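Local atomic coordinates of uncharacterized protein (Streptococcus mutans, PDB entry 3L7Y), a protein that is of unknown function but, as a member of the haloacid dehalogenase-like hydrolases, is probably a magnesium-dependent phosphatase. Residues V75-N80 / L227-A232; G100-N105 / G253-E258. One frame throughout, in Å; residues are numbered along the deposited sequence.

Contact 1 of 2, residues V75-N80 / L227-A232; sequences VVASSN and LHKGWA
K229 lays the far half of its side chain along the carbonyl of A77, at the C-terminal end of strand 73-77. The apolar part of the overlap is CD of K229, 4.1 Å from CB of A77; CE of K229 passes beside the carbonyl oxygen, 3.5 Å from O of A77. Because the chain is extended beyond CG, with chi2 to chi4 all near 180°, it spans the gap from the first turn of helix 229-239 to the strand end. There NZ of K229 donates to O of A77 at 3.0 Å, arriving 39° above the carbonyl plane. A water accepts from both NZ of K229 and N of S79, at 3.1 Å each, carrying the link into the loop. That loop is held by an ST turn, in which N80 N donates to S78 OG (3.1 Å, 161°). M259 of helix 257-262 touches both A77 and K229. The layout is consistent with the haloacid dehalogenase fold, in which a serine or threonine just after this strand (probably S78) and a motif III lysine (probably K229) border the active site. Salt bridges from NZ to D256 and D43, a magnesium ligand, imply a K229 end held by several partners beside the metal site.

Contact 2 of 2, residues G100-N105 / G253-E258; sequences GENGAN and GGNDIE
N102 and N255 meet amide to amide where the loop after strand 97-100 faces the GDGGND sequence, motif IV of the haloacid dehalogenase fold. The tight part is small: 69 Å² is buried in all, and both residues are buried. ND2 of N255 donates to OD1 of N102 at 3.0 Å with an N-H...O angle of 157°, and the donor lies in the carbonyl plane of N102. The side chains cross at about a right angle, and their amide planes are 73° apart, so the amides do not stack. N255 holds CG between its backbone N and carbonyl carbon, a torsion that lets ND2 reach OD1 of N102. The other end of the N102 amide is used as well: ND2 bonds to D221 of strand 219-224, in the second, six-stranded sheet. T213 of that sheet touches both asparagines, so the contact lies where the two sheet domains meet. The loop turns tightly, G103 N bonding to G100 O at 2.9 Å, and G103 takes backbone angles at which a CB would press on the carbonyl O of N102. The looser side is the outer part of 253-258, where G253, G254 and I257 are partly exposed and make no contact with 100-105. Even there, G253 N donates to OD2 of D256 at 2.8 Å, on the anti side of the carboxylate and 20° out of its plane.

The centres of contacts 1 and 2 are about 4 Å apart, and their four segments alternate along the chain. Two polar links join them: NZ of K229 forms a salt bridge with OD1 of D256 at 2.7 Å, and N of N102 lies 3.0 Å from O of S78, a probable hydrogen bond. Packing adds to these, with CG of K229 3.4 Å from O of N102. Both contacts border the magnesium site of D43, D45 and D252; the side chain of K229 is about 6 Å from the ion and that of N255 about 5 Å. Together the segments frame what is probably the phosphatase active site.

Contact 1 of 2, residues V75-N80 / L227-A232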
loop_
_atom_site.group_PDB
_atom_site.type_symbol
_atom_site.label_atom_id
_atom_site.label_comp_id
_atom_site.label_asym_id
_atom_site.label_seq_id
_atom_site.Cartn_x
_atom_site.Cartn_y
_atom_site.Cartn_z
ATOM N N VAL A 75 9.864 -0.032 -8.319
ATOM C CA VAL A 75 9.366 0.104 -6.954
ATOM C C VAL A 75 7.970 -0.495 -6.811
ATOM O O VAL A 75 7.047 -0.132 -7.533
ATOM C CB VAL A 75 9.327 1.596 -6.537
ATOM C CG1 VAL A 75 8.755 1.762 -5.139
ATOM C CG2 VAL A 75 10.719 2.231 -6.649
ATOM N N VAL A 76 7.826 -1.430 -5.881
ATOM C CA VAL A 76 6.530 -1.963 -5.517
ATOM C C VAL A 76 5.965 -1.106 -4.371
ATOM O O VAL A 76 6.587 -1.005 -3.322
ATOM C CB VAL A 76 6.680 -3.438 -5.084
ATOM C CG1 VAL A 76 5.377 -3.998 -4.563
ATOM C CG2 VAL A 76 7.207 -4.272 -6.245
ATOM N N ALA A 77 4.817 -0.459 -4.586
ATOM C CA ALA A 77 4.260 0.478 -3.601
ATOM C C ALA A 77 2.849 0.078 -3.175
ATOM O O ALA A 77 1.892 0.269 -3.922
ATOM C CB ALA A 77 4.272 1.910 -4.149
ATOM N N SER A 78 2.718 -0.468 -1.967
ATOM C CA SER A 78 1.468 -1.103 -1.570
ATOM C C SER A 78 1.123 -0.841 -0.096
ATOM O O SER A 78 1.999 -0.559 0.722
ATOM C CB SER A 78 1.558 -2.614 -1.852
ATOM O OG SER A 78 0.417 -3.327 -1.387
ATOM N N SER A 79 -0.153 -0.945 0.247
ATOM C CA SER A 79 -0.532 -0.913 1.649
ATOM C C SER A 79 -0.103 -2.191 2.386
ATOM O O SER A 79 0.079 -2.170 3.603
ATOM C CB SER A 79 -2.033 -0.716 1.795
ATOM O OG SER A 79 -2.729 -1.885 1.428
ATOM N N ASN A 80 0.068 -3.296 1.657
ATOM C CA ASN A 80 0.401 -4.580 2.297
ATOM C C ASN A 80 1.771 -4.564 2.957
ATOM O O ASN A 80 2.624 -3.727 2.618
ATOM C CB ASN A 80 0.344 -5.736 1.283
ATOM C CG ASN A 80 -0.992 -5.812 0.560
ATOM O OD1 ASN A 80 -2.021 -5.375 1.077
ATOM N ND2 ASN A 80 -0.977 -6.355 -0.639
ATOM N N LEU A 227 2.664 9.729 6.030
ATOM C CA LEU A 227 3.491 8.643 5.496
ATOM C C LEU A 227 2.742 7.829 4.434
ATOM O O LEU A 227 2.486 6.629 4.608
ATOM C CB LEU A 227 4.016 7.735 6.619
ATOM C CG LEU A 227 5.404 8.105 7.161
ATOM C CD1 LEU A 227 5.625 9.619 7.188
ATOM C CD2 LEU A 227 5.651 7.459 8.527
ATOM N N HIS A 228 2.398 8.498 3.334
ATOM C CA HIS A 228 1.655 7.871 2.253
ATOM C C HIS A 228 2.590 7.543 1.079
ATOM O O HIS A 228 3.774 7.849 1.123
ATOM C CB HIS A 228 0.496 8.770 1.825
ATOM C CG HIS A 228 0.876 10.209 1.665
ATOM N ND1 HIS A 228 1.769 10.637 0.709
ATOM C CD2 HIS A 228 0.485 11.321 2.340
ATOM C CE1 HIS A 228 1.912 11.950 0.798
ATOM N NE2 HIS A 228 1.146 12.386 1.781
ATOM N N LYS A 229 2.072 6.905 0.039
ATOM C CA LYS A 229 2.947 6.407 -1.015
ATOM C C LYS A 229 3.645 7.554 -1.765
ATOM O O LYS A 229 4.750 7.378 -2.292
ATOM C CB LYS A 229 2.169 5.530 -1.994
ATOM C CG LYS A 229 1.538 4.286 -1.405
ATOM C CD LYS A 229 0.833 3.485 -2.512
ATOM C CE LYS A 229 -0.102 2.408 -1.947
ATOM N NZ LYS A 229 -0.703 1.590 -3.028
ATOM N N GLY A 230 2.989 8.717 -1.823
ATOM C CA GLY A 230 3.592 9.910 -2.390
ATOM C C GLY A 230 4.822 10.309 -1.592
ATOM O O GLY A 230 5.875 10.594 -2.154
ATOM N N TRP A 231 4.688 10.373 -0.271
ATOM C CA TRP A 231 5.811 10.616 0.632
ATOM C C TRP A 231 6.929 9.573 0.439
ATOM O O TRP A 231 8.056 9.899 0.383
ATOM C CB TRP A 231 5.361 10.676 2.091
ATOM C CG TRP A 231 6.463 10.854 3.051
ATOM C CD1 TRP A 231 6.959 12.014 3.530
ATOM C CD2 TRP A 231 7.243 9.835 3.631
ATOM N NE1 TRP A 231 7.977 11.783 4.375
ATOM C CE2 TRP A 231 8.180 10.445 4.451
ATOM C CE3 TRP A 231 7.239 8.460 3.549
ATOM C CZ2 TRP A 231 9.110 9.717 5.166
ATOM C CZ3 TRP A 231 8.133 7.768 4.258
ATOM C CH2 TRP A 231 9.044 8.388 5.066
ATOM N N ALA A 232 6.557 8.333 0.313
ATOM C CA ALA A 232 7.522 7.273 0.140
ATOM C C ALA A 232 8.341 7.507 -1.135
ATOM O O ALA A 232 9.518 7.570 -1.075
ATOM C CB ALA A 232 6.886 5.985 0.128
HETATM O O HOH W 1 -2.277 -0.867 -1.996
#

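Contact 2 of 2, residues G100-N105 / G253-E258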
loop_
_atom_site.group_PDB
_atom_site.type_symbol
_atom_site.label_atom_id
_atom_site.label_comp_id
_atom_site.label_asym_id
_atom_site.label_seq_id
_atom_site.Cartn_x
_atom_site.Cartn_y
_atom_site.Cartn_z
ATOM N N GLY A 100 6.020 -0.665 1.645
ATOM C CA GLY A 100 4.884 -1.333 2.258
ATOM C C GLY A 100 4.190 -0.465 3.294
ATOM O O GLY A 100 4.715 0.572 3.676
ATOM N N GLU A 101 3.022 -0.899 3.765
ATOM C CA GLU A 101 2.280 -0.178 4.809
ATOM C C GLU A 101 1.846 1.219 4.341
ATOM O O GLU A 101 1.551 2.103 5.154
ATOM C CB GLU A 101 3.095 -0.084 6.102
ATOM C CG GLU A 101 3.824 -1.370 6.514
ATOM C CD GLU A 101 2.910 -2.480 7.007
ATOM O OE1 GLU A 101 1.731 -2.216 7.295
ATOM O OE2 GLU A 101 3.385 -3.631 7.108
ATOM N N ASN A 102 1.763 1.382 3.022
ATOM C CA ASN A 102 1.491 2.671 2.364
ATOM C C ASN A 102 2.651 3.637 2.407
ATOM O O ASN A 102 2.591 4.710 1.789
ATOM C CB ASN A 102 0.233 3.363 2.907
ATOM C CG ASN A 102 -1.020 2.540 2.703
ATOM O OD1 ASN A 102 -1.436 2.283 1.576
ATOM N ND2 ASN A 102 -1.625 2.111 3.799
ATOM N N GLY A 103 3.716 3.272 3.115
ATOM C CA GLY A 103 4.859 4.166 3.179
ATOM C C GLY A 103 5.805 4.067 4.361
ATOM O O GLY A 103 6.989 4.362 4.213
ATOM N N ALA A 104 5.295 3.675 5.530
ATOM C CA ALA A 104 6.094 3.665 6.755
ATOM C C ALA A 104 7.236 2.656 6.708
ATOM O O ALA A 104 8.194 2.767 7.481
ATOM C CB ALA A 104 5.206 3.387 7.978
ATOM N N ASN A 105 7.143 1.667 5.819
ATOM C CA ASN A 105 8.216 0.671 5.714
ATOM C C ASN A 105 8.751 0.578 4.308
ATOM O O ASN A 105 8.011 0.239 3.380
ATOM C CB ASN A 105 7.738 -0.703 6.194
ATOM C CG ASN A 105 8.883 -1.669 6.487
ATOM O OD1 ASN A 105 8.705 -2.889 6.403
ATOM N ND2 ASN A 105 10.053 -1.140 6.833
ATOM N N GLY A 253 -6.333 3.044 -6.602
ATOM C CA GLY A 253 -7.018 3.271 -5.334
ATOM C C GLY A 253 -6.802 4.608 -4.637
ATOM O O GLY A 253 -5.874 5.341 -4.952
ATOM N N GLY A 254 -7.655 4.913 -3.659
ATOM C CA GLY A 254 -7.548 6.164 -2.929
ATOM C C GLY A 254 -6.160 6.364 -2.339
ATOM O O GLY A 254 -5.594 7.464 -2.406
ATOM N N ASN A 255 -5.596 5.293 -1.783
ATOM C CA ASN A 255 -4.261 5.350 -1.202
ATOM C C ASN A 255 -3.140 5.497 -2.256
ATOM O O ASN A 255 -1.954 5.555 -1.902
ATOM C CB ASN A 255 -3.998 4.120 -0.311
ATOM C CG ASN A 255 -4.111 2.801 -1.068
ATOM O OD1 ASN A 255 -4.734 2.732 -2.123
ATOM N ND2 ASN A 255 -3.516 1.743 -0.515
ATOM N N ASP A 256 -3.518 5.564 -3.535
ATOM C CA ASP A 256 -2.566 5.830 -4.615
ATOM C C ASP A 256 -2.576 7.296 -5.063
ATOM O O ASP A 256 -1.794 7.688 -5.932
ATOM C CB ASP A 256 -2.880 4.968 -5.848
ATOM C CG ASP A 256 -2.694 3.493 -5.603
ATOM O OD1 ASP A 256 -1.683 3.111 -4.971
ATOM O OD2 ASP A 256 -3.557 2.711 -6.050
ATOM N N ILE A 257 -3.469 8.106 -4.508
ATOM C CA ILE A 257 -3.680 9.446 -5.068
ATOM C C ILE A 257 -2.495 10.402 -4.890
ATOM O O ILE A 257 -2.166 11.148 -5.819
ATOM C CB ILE A 257 -4.992 10.095 -4.578
ATOM C CG1 ILE A 257 -6.208 9.427 -5.215
ATOM C CG2 ILE A 257 -5.038 11.576 -4.934
ATOM C CD1 ILE A 257 -7.546 9.858 -4.555
ATOM N N GLU A 258 -1.856 10.410 -3.719
ATOM C CA GLU A 258 -0.680 11.280 -3.551
ATOM C C GLU A 258 0.452 10.834 -4.492
ATOM O O GLU A 258 1.205 11.651 -5.033
ATOM C CB GLU A 258 -0.189 11.297 -2.094
ATOM C CG GLU A 258 -1.247 11.753 -1.070
ATOM C CD GLU A 258 -2.161 10.628 -0.597
ATOM O OE1 GLU A 258 -2.040 9.491 -1.102
ATOM O OE2 GLU A 258 -3.008 10.880 0.290
#